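Side-chain contacts in uncharacterized protein (Borrelia turicatae, PDB 5VJ4), which is of unknown function but is a putative surface lipoprotein of a relapsing fever spirochete and may bind lipid: residues Asp112-Ser117 with Leu143-Val148; Leu167-Ile170 with Thr174-Gly177; Asp190-Gly195 with Gly274-Val279; Tyr198-Phe201 with Gly206-Arg209; Ala259-Asp264 with Gly332-Leu337. All coordinates share one frame; numbering follows the deposited sequence.

Interaction 1 (Asp112-Ser117 with Leu143-Val148)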
# COMPACT_ATOMS: atom_id res chain seq x y z
N ASP A 112 25.39 -14.33 -25.25
CA ASP A 112 25.81 -14.83 -26.57
C ASP A 112 26.17 -16.31 -26.48
O ASP A 112 25.72 -17.12 -27.28
CB ASP A 112 26.97 -14.02 -27.12
CG ASP A 112 26.52 -12.75 -27.85
OD1 ASP A 112 25.30 -12.50 -27.95
OD2 ASP A 112 27.41 -12.00 -28.32
N ASP A 113 26.94 -16.66 -25.45
CA ASP A 113 27.23 -18.06 -25.14
C ASP A 113 25.96 -18.91 -24.97
O ASP A 113 26.02 -20.12 -25.12
CB ASP A 113 28.05 -18.11 -23.84
CG ASP A 113 28.72 -19.44 -23.61
OD1 ASP A 113 28.74 -20.27 -24.55
OD2 ASP A 113 29.24 -19.63 -22.48
N PHE A 114 24.83 -18.28 -24.66
CA PHE A 114 23.56 -18.99 -24.40
C PHE A 114 22.62 -19.05 -25.60
O PHE A 114 21.68 -19.85 -25.64
CB PHE A 114 22.82 -18.33 -23.22
CG PHE A 114 23.31 -18.75 -21.87
CD1 PHE A 114 24.45 -19.56 -21.71
CD2 PHE A 114 22.66 -18.29 -20.72
CE1 PHE A 114 24.89 -19.92 -20.44
CE2 PHE A 114 23.12 -18.65 -19.45
CZ PHE A 114 24.22 -19.47 -19.31
N GLY A 115 22.87 -18.21 -26.58
CA GLY A 115 22.01 -18.14 -27.75
C GLY A 115 20.93 -17.11 -27.60
O GLY A 115 19.98 -17.15 -28.35
N VAL A 116 21.05 -16.18 -26.65
CA VAL A 116 19.98 -15.21 -26.48
C VAL A 116 20.06 -14.22 -27.65
O VAL A 116 21.11 -13.65 -27.92
CB VAL A 116 19.96 -14.58 -25.07
N SER A 117 18.94 -14.11 -28.37
CA SER A 117 18.62 -13.08 -29.39
C SER A 117 18.74 -11.63 -28.90
O SER A 117 19.05 -11.39 -27.72
CB SER A 117 17.19 -13.28 -29.88
OG SER A 117 16.34 -13.64 -28.78
N LEU A 143 22.88 -21.37 -13.98
CA LEU A 143 21.64 -22.00 -14.42
C LEU A 143 21.62 -22.71 -15.78
O LEU A 143 20.87 -23.68 -15.98
CB LEU A 143 20.50 -20.97 -14.40
CG LEU A 143 19.68 -20.78 -13.12
CD1 LEU A 143 18.70 -19.65 -13.39
CD2 LEU A 143 18.95 -22.04 -12.64
N GLY A 144 22.38 -22.19 -16.73
CA GLY A 144 22.43 -22.89 -18.00
C GLY A 144 21.39 -22.47 -19.00
O GLY A 144 20.23 -22.27 -18.66
N ALA A 145 21.84 -22.36 -20.25
CA ALA A 145 21.08 -21.80 -21.35
C ALA A 145 19.69 -22.39 -21.56
O ALA A 145 18.75 -21.64 -21.88
CB ALA A 145 21.87 -21.86 -22.65
N ASP A 146 19.55 -23.70 -21.38
CA ASP A 146 18.27 -24.36 -21.59
C ASP A 146 17.20 -23.68 -20.71
O ASP A 146 16.18 -23.17 -21.20
CB ASP A 146 18.39 -25.86 -21.31
N VAL A 147 17.49 -23.62 -19.41
CA VAL A 147 16.56 -23.07 -18.43
C VAL A 147 16.35 -21.57 -18.65
O VAL A 147 15.22 -21.11 -18.79
CB VAL A 147 16.99 -23.35 -16.98
CG1 VAL A 147 15.77 -23.31 -16.10
CG2 VAL A 147 17.65 -24.72 -16.85
N VAL A 148 17.43 -20.82 -18.75
CA VAL A 148 17.31 -19.39 -18.94
C VAL A 148 16.41 -19.03 -20.12
O VAL A 148 15.48 -18.24 -19.98
CB VAL A 148 18.69 -18.75 -19.07
CG1 VAL A 148 18.59 -17.31 -19.58
CG2 VAL A 148 19.35 -18.79 -17.71

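Interaction 2 (Leu167-Ile170 with Thr174-Gly177)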
# COMPACT_ATOMS: atom_id res chain seq x y z
N LEU A 167 0.90 -0.65 -25.64
CA LEU A 167 1.42 0.68 -25.88
C LEU A 167 0.79 1.33 -27.12
O LEU A 167 0.44 2.51 -27.07
CB LEU A 167 2.94 0.67 -25.96
CG LEU A 167 3.51 2.06 -26.23
CD1 LEU A 167 3.10 3.09 -25.18
CD2 LEU A 167 5.02 2.04 -26.43
N LYS A 168 0.64 0.55 -28.20
CA LYS A 168 -0.02 1.06 -29.42
C LYS A 168 -1.41 1.60 -29.10
O LYS A 168 -1.79 2.67 -29.58
CB LYS A 168 -0.11 0.00 -30.51
CG LYS A 168 1.14 -0.18 -31.35
CD LYS A 168 0.78 -0.80 -32.69
CE LYS A 168 2.00 -1.32 -33.43
NZ LYS A 168 2.37 -2.68 -32.94
N ILE A 169 -2.17 0.87 -28.28
CA ILE A 169 -3.47 1.37 -27.84
C ILE A 169 -3.34 2.71 -27.05
O ILE A 169 -4.11 3.64 -27.26
CB ILE A 169 -4.26 0.27 -27.10
CG1 ILE A 169 -4.97 -0.68 -28.09
CG2 ILE A 169 -5.26 0.88 -26.13
CD1 ILE A 169 -4.10 -1.73 -28.76
N ILE A 170 -2.34 2.81 -26.18
CA ILE A 170 -2.12 4.04 -25.41
C ILE A 170 -1.83 5.23 -26.33
O ILE A 170 -2.38 6.30 -26.12
CB ILE A 170 -0.96 3.89 -24.38
CG1 ILE A 170 -1.40 3.10 -23.15
CG2 ILE A 170 -0.43 5.25 -23.92
CD1 ILE A 170 -0.32 2.97 -22.09
N THR A 174 -6.84 8.91 -30.73
CA THR A 174 -8.21 8.79 -30.17
C THR A 174 -8.20 8.76 -28.65
O THR A 174 -9.04 9.37 -27.99
CB THR A 174 -8.91 7.49 -30.62
OG1 THR A 174 -9.01 7.47 -32.05
CG2 THR A 174 -10.33 7.35 -30.01
N ASN A 175 -7.23 8.06 -28.10
CA ASN A 175 -7.18 7.84 -26.69
C ASN A 175 -6.39 8.91 -25.92
O ASN A 175 -6.06 8.70 -24.75
CB ASN A 175 -6.68 6.41 -26.42
CG ASN A 175 -7.50 5.35 -27.18
OD1 ASN A 175 -8.72 5.32 -27.09
ND2 ASN A 175 -6.81 4.47 -27.90
N GLU A 176 -6.10 10.06 -26.55
CA GLU A 176 -5.43 11.20 -25.87
C GLU A 176 -6.02 11.45 -24.49
O GLU A 176 -5.30 11.52 -23.49
CB GLU A 176 -5.44 12.50 -26.69
N GLY A 177 -7.35 11.50 -24.44
CA GLY A 177 -8.11 11.82 -23.23
C GLY A 177 -7.79 10.95 -22.04
O GLY A 177 -7.93 11.39 -20.89

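Interaction 3 (Asp190-Gly195 with Gly274-Val279)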
# COMPACT_ATOMS: atom_id res chain seq x y z
N ASP A 190 4.91 -2.36 -14.53
CA ASP A 190 6.38 -2.48 -14.67
C ASP A 190 7.03 -2.78 -13.33
O ASP A 190 7.73 -3.80 -13.17
CB ASP A 190 7.01 -1.20 -15.25
CG ASP A 190 6.90 -1.12 -16.77
OD1 ASP A 190 6.65 -2.16 -17.42
OD2 ASP A 190 7.07 -0.01 -17.33
N GLY A 191 6.71 -1.95 -12.34
CA GLY A 191 7.27 -2.11 -11.01
C GLY A 191 7.05 -3.49 -10.49
O GLY A 191 7.98 -4.13 -10.00
N LEU A 192 5.81 -3.97 -10.62
CA LEU A 192 5.45 -5.26 -10.04
C LEU A 192 6.22 -6.37 -10.73
O LEU A 192 6.75 -7.27 -10.06
CB LEU A 192 3.95 -5.48 -10.11
CG LEU A 192 3.11 -4.61 -9.16
CD1 LEU A 192 1.71 -4.53 -9.69
CD2 LEU A 192 3.10 -5.14 -7.76
N VAL A 193 6.32 -6.26 -12.05
CA VAL A 193 7.10 -7.22 -12.81
C VAL A 193 8.56 -7.19 -12.37
O VAL A 193 9.11 -8.25 -12.01
CB VAL A 193 6.95 -7.02 -14.32
CG1 VAL A 193 7.79 -8.05 -15.09
CG2 VAL A 193 5.49 -7.14 -14.69
N LYS A 194 9.15 -5.99 -12.34
CA LYS A 194 10.55 -5.88 -11.88
C LYS A 194 10.72 -6.48 -10.49
O LYS A 194 11.73 -7.12 -10.22
CB LYS A 194 11.08 -4.46 -11.98
CG LYS A 194 11.22 -3.98 -13.43
CD LYS A 194 10.85 -2.51 -13.58
CE LYS A 194 11.72 -1.76 -14.59
NZ LYS A 194 11.57 -2.17 -16.02
N GLY A 195 9.71 -6.34 -9.63
CA GLY A 195 9.70 -7.03 -8.32
C GLY A 195 9.85 -8.54 -8.42
O GLY A 195 10.63 -9.17 -7.69
N GLY A 274 -6.36 0.17 -4.03
CA GLY A 274 -6.04 0.40 -5.43
C GLY A 274 -5.53 -0.82 -6.17
O GLY A 274 -5.13 -1.85 -5.59
N VAL A 275 -5.54 -0.70 -7.48
CA VAL A 275 -5.18 -1.82 -8.33
C VAL A 275 -3.78 -2.38 -8.08
O VAL A 275 -3.58 -3.58 -8.16
CB VAL A 275 -5.26 -1.40 -9.77
CG1 VAL A 275 -4.80 -2.53 -10.67
CG2 VAL A 275 -6.68 -0.98 -10.10
N TYR A 276 -2.82 -1.50 -7.83
CA TYR A 276 -1.47 -1.91 -7.58
C TYR A 276 -1.42 -2.94 -6.46
O TYR A 276 -0.87 -4.02 -6.65
CB TYR A 276 -0.67 -0.70 -7.21
CG TYR A 276 0.78 -0.91 -6.90
CD1 TYR A 276 1.70 -1.02 -7.91
CD2 TYR A 276 1.24 -0.93 -5.59
CE1 TYR A 276 3.05 -1.15 -7.63
CE2 TYR A 276 2.58 -1.07 -5.30
CZ TYR A 276 3.48 -1.17 -6.33
OH TYR A 276 4.81 -1.32 -6.07
N TYR A 277 -2.00 -2.63 -5.30
CA TYR A 277 -2.00 -3.64 -4.22
C TYR A 277 -2.94 -4.80 -4.45
O TYR A 277 -2.67 -5.89 -3.98
CB TYR A 277 -2.25 -3.06 -2.84
CG TYR A 277 -1.16 -2.13 -2.49
CD1 TYR A 277 -1.19 -0.79 -2.89
CD2 TYR A 277 -0.04 -2.60 -1.82
CE1 TYR A 277 -0.14 0.06 -2.61
CE2 TYR A 277 1.01 -1.76 -1.55
CZ TYR A 277 0.96 -0.44 -1.96
OH TYR A 277 2.01 0.41 -1.68
N VAL A 278 -4.02 -4.57 -5.19
CA VAL A 278 -4.96 -5.62 -5.39
C VAL A 278 -4.31 -6.70 -6.23
O VAL A 278 -4.37 -7.87 -5.88
CB VAL A 278 -6.27 -5.15 -6.03
CG1 VAL A 278 -7.07 -6.36 -6.52
CG2 VAL A 278 -7.09 -4.40 -5.02
N VAL A 279 -3.69 -6.33 -7.35
CA VAL A 279 -3.13 -7.37 -8.22
C VAL A 279 -2.00 -8.13 -7.54
O VAL A 279 -1.88 -9.33 -7.70
CB VAL A 279 -2.72 -6.88 -9.60
CG1 VAL A 279 -3.92 -6.31 -10.31
CG2 VAL A 279 -1.61 -5.86 -9.55

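Interaction 4 (Tyr198-Phe201 with Gly206-Arg209). With SO4 (sulfate ion), chain D; SO4 (sulfate ion), chain F.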
# COMPACT_ATOMS: atom_id res chain seq x y z
N TYR A 198 13.32 -9.03 -9.30
CA TYR A 198 14.09 -8.97 -8.06
C TYR A 198 14.02 -10.28 -7.27
O TYR A 198 15.05 -10.88 -6.99
CB TYR A 198 13.66 -7.77 -7.22
CG TYR A 198 14.49 -7.54 -5.97
CD1 TYR A 198 14.37 -8.40 -4.87
CD2 TYR A 198 15.36 -6.42 -5.86
CE1 TYR A 198 15.12 -8.20 -3.71
CE2 TYR A 198 16.10 -6.20 -4.69
CZ TYR A 198 15.98 -7.10 -3.62
OH TYR A 198 16.69 -6.98 -2.45
N ASP A 199 12.83 -10.74 -6.93
CA ASP A 199 12.75 -11.92 -6.07
C ASP A 199 13.52 -13.06 -6.70
O ASP A 199 14.17 -13.85 -5.99
CB ASP A 199 11.32 -12.34 -5.76
CG ASP A 199 10.60 -11.37 -4.82
OD1 ASP A 199 11.25 -10.67 -4.01
OD2 ASP A 199 9.35 -11.31 -4.89
N PHE A 200 13.48 -13.10 -8.03
CA PHE A 200 14.13 -14.17 -8.78
C PHE A 200 15.66 -14.07 -8.74
O PHE A 200 16.33 -15.05 -8.41
CB PHE A 200 13.61 -14.25 -10.21
CG PHE A 200 14.48 -15.06 -11.10
CD1 PHE A 200 14.63 -16.43 -10.88
CD2 PHE A 200 15.22 -14.45 -12.12
CE1 PHE A 200 15.48 -17.17 -11.66
CE2 PHE A 200 16.06 -15.20 -12.92
CZ PHE A 200 16.19 -16.55 -12.69
N PHE A 201 16.19 -12.90 -9.08
CA PHE A 201 17.64 -12.70 -9.10
C PHE A 201 18.30 -12.89 -7.75
O PHE A 201 19.34 -13.56 -7.66
CB PHE A 201 18.02 -11.39 -9.76
CG PHE A 201 17.77 -11.42 -11.23
CD1 PHE A 201 18.44 -12.36 -12.03
CD2 PHE A 201 16.83 -10.60 -11.81
CE1 PHE A 201 18.18 -12.43 -13.39
CE2 PHE A 201 16.57 -10.67 -13.17
CZ PHE A 201 17.26 -11.58 -13.96
N GLY A 206 12.46 -19.39 -7.61
CA GLY A 206 13.14 -20.07 -8.70
C GLY A 206 12.58 -19.82 -10.10
O GLY A 206 11.70 -18.99 -10.28
N THR A 207 13.09 -20.55 -11.08
CA THR A 207 12.67 -20.40 -12.47
C THR A 207 11.18 -20.72 -12.68
O THR A 207 10.51 -19.98 -13.40
CB THR A 207 13.52 -21.28 -13.38
OG1 THR A 207 13.48 -22.64 -12.92
CG2 THR A 207 14.94 -20.78 -13.38
N ASP A 208 10.68 -21.79 -12.05
CA ASP A 208 9.27 -22.17 -12.21
C ASP A 208 8.33 -21.06 -11.78
O ASP A 208 7.40 -20.71 -12.52
CB ASP A 208 8.92 -23.42 -11.42
CG ASP A 208 9.87 -24.55 -11.68
OD1 ASP A 208 9.92 -25.01 -12.85
OD2 ASP A 208 10.54 -24.97 -10.71
N ARG A 209 8.58 -20.50 -10.60
CA ARG A 209 7.79 -19.38 -10.13
C ARG A 209 7.92 -18.13 -10.99
O ARG A 209 6.91 -17.48 -11.27
CB ARG A 209 8.07 -19.04 -8.66
CG ARG A 209 7.24 -17.88 -8.11
CD ARG A 209 5.75 -18.14 -8.16
NE ARG A 209 5.02 -17.11 -7.43
CZ ARG A 209 3.73 -16.85 -7.59
NH1 ARG A 209 2.99 -17.52 -8.48
NH2 ARG A 209 3.17 -15.89 -6.87
S SO4 D . 10.10 -22.03 -7.34
O1 SO4 D . 10.74 -23.02 -6.41
O2 SO4 D . 8.68 -22.42 -7.52
O3 SO4 D . 10.66 -21.99 -8.71
O4 SO4 D . 10.28 -20.70 -6.71
S SO4 F . 15.67 -22.93 -9.83
O1 SO4 F . 15.95 -24.12 -9.00
O2 SO4 F . 14.22 -22.84 -10.11
O3 SO4 F . 16.29 -23.01 -11.17
O4 SO4 F . 16.20 -21.79 -9.03

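Interaction 5 (Ala259-Asp264 with Gly332-Leu337)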
# COMPACT_ATOMS: atom_id res chain seq x y z
N ALA A 259 -21.51 -13.55 7.37
CA ALA A 259 -22.73 -12.91 7.79
C ALA A 259 -22.35 -11.55 8.40
O ALA A 259 -23.02 -10.56 8.15
CB ALA A 259 -23.46 -13.78 8.78
N THR A 260 -21.25 -11.50 9.16
CA THR A 260 -20.70 -10.25 9.70
C THR A 260 -19.98 -9.28 8.72
O THR A 260 -20.05 -8.07 8.88
CB THR A 260 -19.74 -10.55 10.86
OG1 THR A 260 -18.80 -11.53 10.41
CG2 THR A 260 -20.50 -11.09 12.05
N TYR A 261 -19.29 -9.81 7.72
CA TYR A 261 -18.46 -9.00 6.80
C TYR A 261 -18.99 -9.27 5.40
O TYR A 261 -18.98 -10.40 4.95
CB TYR A 261 -17.00 -9.45 6.87
CG TYR A 261 -16.00 -8.47 6.32
CD1 TYR A 261 -15.73 -8.39 4.93
CD2 TYR A 261 -15.28 -7.64 7.18
CE1 TYR A 261 -14.80 -7.49 4.42
CE2 TYR A 261 -14.36 -6.74 6.68
CZ TYR A 261 -14.12 -6.66 5.31
OH TYR A 261 -13.22 -5.75 4.86
N ASP A 262 -19.44 -8.24 4.71
CA ASP A 262 -20.18 -8.47 3.46
C ASP A 262 -19.43 -7.96 2.21
O ASP A 262 -18.42 -7.26 2.32
CB ASP A 262 -21.56 -7.81 3.54
CG ASP A 262 -21.49 -6.27 3.69
OD1 ASP A 262 -22.33 -5.57 3.09
OD2 ASP A 262 -20.61 -5.77 4.42
N LYS A 263 -19.98 -8.29 1.05
CA LYS A 263 -19.39 -7.94 -0.24
C LYS A 263 -19.01 -6.47 -0.40
O LYS A 263 -18.03 -6.14 -1.07
CB LYS A 263 -20.28 -8.41 -1.39
CG LYS A 263 -19.64 -8.44 -2.77
CD LYS A 263 -18.48 -9.44 -2.95
CE LYS A 263 -17.98 -9.59 -4.38
NZ LYS A 263 -17.99 -8.29 -5.14
N ASP A 264 -19.77 -5.59 0.24
CA ASP A 264 -19.53 -4.15 0.12
C ASP A 264 -18.29 -3.74 0.87
O ASP A 264 -17.48 -2.95 0.34
CB ASP A 264 -20.73 -3.35 0.62
CG ASP A 264 -21.88 -3.31 -0.37
OD1 ASP A 264 -21.68 -3.70 -1.53
OD2 ASP A 264 -22.99 -2.88 0.03
N GLY A 332 -9.50 -6.19 10.00
CA GLY A 332 -8.68 -5.16 10.59
C GLY A 332 -8.61 -3.92 9.71
O GLY A 332 -8.44 -2.81 10.21
N PHE A 333 -8.74 -4.11 8.41
CA PHE A 333 -8.65 -2.96 7.54
C PHE A 333 -9.91 -2.12 7.70
O PHE A 333 -9.81 -0.95 8.03
CB PHE A 333 -8.47 -3.40 6.11
CG PHE A 333 -8.09 -2.30 5.19
CD1 PHE A 333 -9.00 -1.30 4.83
CD2 PHE A 333 -6.81 -2.26 4.63
CE1 PHE A 333 -8.65 -0.29 3.96
CE2 PHE A 333 -6.44 -1.24 3.76
CZ PHE A 333 -7.36 -0.25 3.43
N THR A 334 -11.08 -2.71 7.48
CA THR A 334 -12.33 -1.94 7.64
C THR A 334 -12.51 -1.45 9.07
O THR A 334 -13.17 -0.44 9.29
CB THR A 334 -13.57 -2.73 7.21
OG1 THR A 334 -13.43 -4.04 7.70
CG2 THR A 334 -13.68 -2.79 5.68
N ASP A 335 -11.90 -2.12 10.04
CA ASP A 335 -12.01 -1.66 11.43
C ASP A 335 -11.11 -0.50 11.82
O ASP A 335 -11.22 -0.01 12.93
CB ASP A 335 -11.78 -2.80 12.44
CG ASP A 335 -12.90 -3.81 12.45
OD1 ASP A 335 -12.64 -4.89 13.00
OD2 ASP A 335 -14.01 -3.54 11.92
N GLY A 336 -10.22 -0.08 10.93
CA GLY A 336 -9.32 1.05 11.25
C GLY A 336 -8.04 0.65 11.96
O GLY A 336 -7.22 1.53 12.31
N LEU A 337 -7.84 -0.66 12.16
CA LEU A 337 -6.66 -1.19 12.85
C LEU A 337 -5.36 -1.02 12.07
O LEU A 337 -4.30 -0.79 12.68
CB LEU A 337 -6.86 -2.66 13.24
CG LEU A 337 -5.64 -3.48 13.70
CD1 LEU A 337 -4.91 -2.91 14.92
CD2 LEU A 337 -6.06 -4.93 13.93

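Interaction 1 (Asp112-Ser117 with Leu143-Val148)
F114 carries nearly all of this apolar contact, with its flat ring laid against the first residues of helix 145-171. The methyl of A145 comes closest, CB standing 3.5 Å from CG of F114 and almost as near to CD1. Over the same ring lies backbone: A145 N sits 3.8 Å above the plane, over the ring centre, and G144 C lies above it nearer the rim. A small residue suits position 145, because a methyl is small enough to let the aromatic face come down onto the chain itself. V148, one turn further on, adds a branch from an oblique direction, its CG2 4.2 Å from F114 CE2, and the two side chains cross at about a right angle. F114 reaches across with CG beside its own backbone N and anti to the carbonyl carbon (chi1 -81°).

The backbone bonds stay within each segment. V148 N donates to G144 O, closing the first turn from the N-cap glycine, while G115 N returns to D112 O at 3.1 Å. G115 and G144 both have positive phi, which glycine adopts readily. Beyond the ring, V148 and V116 both rest on I153. The arrangement is a Schellman-capped C terminus of helix 105-114 packing through an aromatic face on the N-terminal turn of another helix in an all-helical fold.

Interaction 2 (Leu167-Ile170 with Thr174-Gly177)
N175 and I169 meet at a short turn of a helical hairpin, which reverses the chain from helix 145-171 into helix 176-201. The amide of N175 points across the turn at main chain: its ND2 donates to the carbonyl O of I169, 2.9 Å away. Asparagine suits the place because its short arm carries an N-H donor just far enough to catch a carbonyl near the C-terminal end of the preceding helix. With CG beside its own backbone N (chi1 -53°), the amide is swung back over the turn.

The bond is moderately bent, with 142° at the hydrogen, and neither flat group lies squarely in line: the donor is tilted 19° from the plane of the I169 carbonyl, and I169 O lies 24° out of the amide plane of N175. The aliphatic side of the contact is slight, the nearest branch of I169 being CG2. Both I169 and N175 also touch V228 of helix 224-229, while I170 turns its isoleucine branches to F224 and to L182 of the following helix. Beside this hydrogen bond the neighbouring carbonyl makes a looser approach, I170 O standing 4.3 Å from N175 CB.

Interaction 3 (Asp190-Gly195 with Gly274-Val279)
OD1 of D190, held by both the ammonium group of K163 and the hydroxyl of Y126, lies in the same helix turn from which L192 reaches Y276 and V279. This is helix-to-helix packing inside an all-helical fold, joining the middle of helix 176-201 to helix 263-301, and all three touching residues are buried. L192 is the single projecting side chain on its side of the contact. Its CG lies 3.8 Å from Y276 CE1, and CD2 is placed over one face of the tyrosine ring, so a branched aliphatic group covers an aromatic surface. CD1 lies between the tyrosine rim and V279, so the leucine spans two residues one helical turn apart.

Y276 extends with its CG anti to the backbone N (chi1 179°), which carries the ring away from its own helix and toward L192. V279 needs no such reach, since its CB already points to the opposite helix. G274, with phi of 89°, lies just before the kink at V275 and Y276, yet its O still accepts a bond from V278 N at 3.0 Å. Y276 also packs on F333 of the second subunit, and Y277 OH is hydrogen-bonded to F339 O of that subunit, which sets this core beside the dimer interface. The closest apolar touch is between methyl groups, L192 CD1 to V279 CG2 at 3.6 Å.

Interaction 4 (Tyr198-Phe201 with Gly206-Arg209)
F200 fills the inner side of the short connection between helices 176-201 and 207-214, its ring lying obliquely against G206 and T207 where the chain re-enters a helix. CD1 of F200 lies 3.9 Å from the carbonyl O of G206, and CE1 lies 4.0 Å from the methyl CG2 of T207. The phenylalanine extends with CG anti to its backbone N (chi1 164°), which brings the ring across the turn. Threonine suits this junction because its two branches serve opposite needs, the methyl meeting the aromatic ring and the hydroxyl facing an anion.

The other side is partly exposed and polar. Two sulfate ions, probably from the crystallisation liquor, sit at the start of helix 207-214, where the first N-H groups have no carbonyl of a preceding turn to bond and the helix dipole would be expected to attract negative charge. One is held by G206 N, which donates to O4 of that sulfate at 2.7 Å in a nearly straight bond (168°), and by R209 N through O3. The second is gripped by T207 through two donors, its N and OG1, which both reach the same sulfate O2, at 2.7 and 2.9 Å. A sulfate here also takes a bond from R349. The side chain of R209 bends away from the first ion, its guanidinium bonding instead to D283 O and to Q212.

Among its neighbours, F200 also meets the ring of F210 and packs on I152, while T207 rests on V147, so the turn is wedged against helix 145-171.

Interaction 5 (Ala259-Asp264 with Gly332-Leu337)
The ring of Y261 presents an edge to T334, whose OG1 lies near the ring plane beside CE2. The setting is an all-helical fold in which Y261, just ahead of helix 263-301, meets the C-terminal turn of helix 308-334. The two side chains come from opposite directions. T334 meets the rim of the ring at its phenol end with both branches: OG1 lies 3.0 Å from Y261 CE2, and the methyl CG2 is near the tyrosine OH.

Tyrosine suits this loop position because it is long enough to bridge two backbones whose nearest CA atoms, those of Y261 and T334, are 9.4 Å apart. It does so with CG anti to the backbone N (chi1 -163°). The threonine hydroxyl is turned back between the backbone N and carbonyl carbon (chi1 43°), where it bonds to K331 O and F330 O of its own helix. Y261 also packs on F266, and T334 on V269, so both lean on helix 263-301.

G336, the first residue to leave helical angles, forms a Schellman motif, and its positive phi suits glycine; the motif is closed by L337 N to G332 O at 3.0 Å and G336 N to F333 O at 3.1 Å.

From the N terminus, interaction 1 closes a loop of mainly helical residues and brings helix 105-114 onto the start of helix 145-171. Interaction 2 follows in series at the other end of that long helix, closing the short turn into helix 176-201. Interaction 3 then ties the middle of helix 176-201 to helix 263-301, and interaction 4 is nested within the loop it closes. Interaction 5 closes the loop through helices 263-301 and 308-334, joining the start of the first to the end of the second; it crosses interaction 3, and both touch the second subunit. Interactions 1 and 4 touch directly, whereas interactions 1 and 5 lie on opposite sides of the chain's centre.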